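Local coordinates for chemotaxis protein CheX (Vibrio vulnificus, PDB 6VPW) that probably dephosphorylates the phosphorylated response regulator CheY in bacterial chemotaxis, at residues A23-K28 and E65-E70. Numbering follows the deposited sequence. Where two conformers were deposited one is given.
Sequences ASLELK and EGLALE
The link between helix 8-23 and strand 28-34 packs against the first turns of helix 65-76 through three leucines and the aliphatic part of a glutamate. Leu67 reaches out from the helix and meets both leucines of the link: its CD1 lies 4.0 Å from CD2 of Leu25, and its CD2 lies 4.0 Å from CD2 of Leu27. In both pairs the side chains run obliquely past each other, methyl against methyl. One turn further on, Glu70 crosses Leu25 at about a right angle, with CG 3.8 Å from Leu25 CD1. The chain bends at chi2 (71°), and the carboxylate lies beyond CG, away from Leu25; OE1 makes a long, weak ion pair with Arg79. In the CheX fold this link runs from a helix into a strand at the edge, within this chain, of the antiparallel sheet. Ser24 is the first residue to leave the helical conformation, with positive phi (47°). Leu25 and Leu27, alternating with the exposed Glu26, both contribute to the buried side: Leu25 also touches Ile71 and Trp145, while Leu27 touches Leu15, Leu19 and Phe141. No hydrogen bond joins the two segments, but Ala23 O accepts one from Asn74 ND2, farther along helix 65-76.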
# COMPACT_ATOMS: atom_id res chain seq x y z
N ALA A 23 -1.91 -2.55 -23.28
CA ALA A 23 -2.22 -4.01 -23.27
C ALA A 23 -3.36 -4.34 -24.23
O ALA A 23 -3.83 -5.48 -24.22
CB ALA A 23 -2.55 -4.45 -21.87
N SER A 24 -3.79 -3.35 -25.03
CA SER A 24 -4.89 -3.56 -26.00
C SER A 24 -6.06 -4.30 -25.33
O SER A 24 -6.63 -5.20 -25.95
CB SER A 24 -4.40 -4.31 -27.22
OG SER A 24 -5.39 -4.31 -28.23
N LEU A 25 -6.37 -3.92 -24.09
CA LEU A 25 -7.48 -4.55 -23.32
C LEU A 25 -8.46 -3.46 -22.85
O LEU A 25 -8.01 -2.43 -22.30
CB LEU A 25 -6.89 -5.36 -22.17
CG LEU A 25 -7.88 -6.22 -21.39
CD1 LEU A 25 -7.22 -7.48 -20.87
CD2 LEU A 25 -8.53 -5.43 -20.27
N GLU A 26 -9.75 -3.72 -23.04
CA GLU A 26 -10.81 -2.74 -22.71
C GLU A 26 -11.51 -3.13 -21.41
O GLU A 26 -12.11 -4.21 -21.36
CB GLU A 26 -11.80 -2.69 -23.87
CG GLU A 26 -12.80 -1.56 -23.78
CD GLU A 26 -13.65 -1.41 -25.03
OE1 GLU A 26 -14.11 -2.44 -25.56
OE2 GLU A 26 -13.80 -0.27 -25.51
N LEU A 27 -11.40 -2.28 -20.38
CA LEU A 27 -12.14 -2.51 -19.11
C LEU A 27 -13.51 -1.85 -19.22
O LEU A 27 -13.62 -0.78 -19.85
CB LEU A 27 -11.39 -1.91 -17.93
CG LEU A 27 -10.14 -2.67 -17.47
CD1 LEU A 27 -9.66 -2.10 -16.15
CD2 LEU A 27 -10.43 -4.16 -17.34
N LYS A 28 -14.51 -2.50 -18.61
CA LYS A 28 -15.89 -1.99 -18.54
C LYS A 28 -16.05 -1.29 -17.20
O LYS A 28 -16.09 -1.95 -16.16
CB LYS A 28 -16.89 -3.13 -18.72
CG LYS A 28 -18.32 -2.85 -18.28
CD LYS A 28 -19.01 -1.73 -19.03
CE LYS A 28 -20.39 -1.42 -18.49
NZ LYS A 28 -21.30 -2.60 -18.53
N GLU A 65 -6.80 -12.40 -10.62
CA GLU A 65 -5.63 -13.08 -11.25
C GLU A 65 -5.85 -13.23 -12.75
O GLU A 65 -4.92 -12.91 -13.52
CB GLU A 65 -5.40 -14.45 -10.59
CG GLU A 65 -4.26 -15.24 -11.21
CD GLU A 65 -3.82 -16.44 -10.39
OE1 GLU A 65 -2.86 -17.11 -10.80
OE2 GLU A 65 -4.44 -16.69 -9.34
N GLY A 66 -7.05 -13.68 -13.16
CA GLY A 66 -7.36 -13.91 -14.58
C GLY A 66 -7.09 -12.67 -15.41
O GLY A 66 -6.49 -12.79 -16.50
N LEU A 67 -7.50 -11.51 -14.91
CA LEU A 67 -7.34 -10.22 -15.63
C LEU A 67 -5.86 -9.82 -15.68
O LEU A 67 -5.38 -9.43 -16.76
CB LEU A 67 -8.19 -9.17 -14.92
CG LEU A 67 -8.06 -7.74 -15.45
CD1 LEU A 67 -8.27 -7.70 -16.95
CD2 LEU A 67 -9.03 -6.82 -14.74
N ALA A 68 -5.18 -9.90 -14.54
CA ALA A 68 -3.73 -9.63 -14.48
C ALA A 68 -2.99 -10.51 -15.50
O ALA A 68 -2.12 -9.98 -16.23
CB ALA A 68 -3.24 -9.87 -13.07
N LEU A 69 -3.29 -11.82 -15.53
CA LEU A 69 -2.60 -12.72 -16.48
C LEU A 69 -2.95 -12.31 -17.92
O LEU A 69 -2.05 -12.36 -18.78
CB LEU A 69 -2.98 -14.18 -16.19
CG LEU A 69 -2.45 -14.76 -14.87
CD1 LEU A 69 -2.95 -16.18 -14.66
CD2 LEU A 69 -0.94 -14.72 -14.82
N GLU A 70 -4.19 -11.87 -18.17
CA GLU A 70 -4.58 -11.47 -19.55
C GLU A 70 -3.79 -10.21 -19.95
O GLU A 70 -3.28 -10.17 -21.07
CB GLU A 70 -6.09 -11.23 -19.67
CG GLU A 70 -6.59 -11.20 -21.11
CD GLU A 70 -6.59 -12.54 -21.82
OE1 GLU A 70 -6.47 -13.59 -21.15
OE2 GLU A 70 -6.68 -12.53 -23.06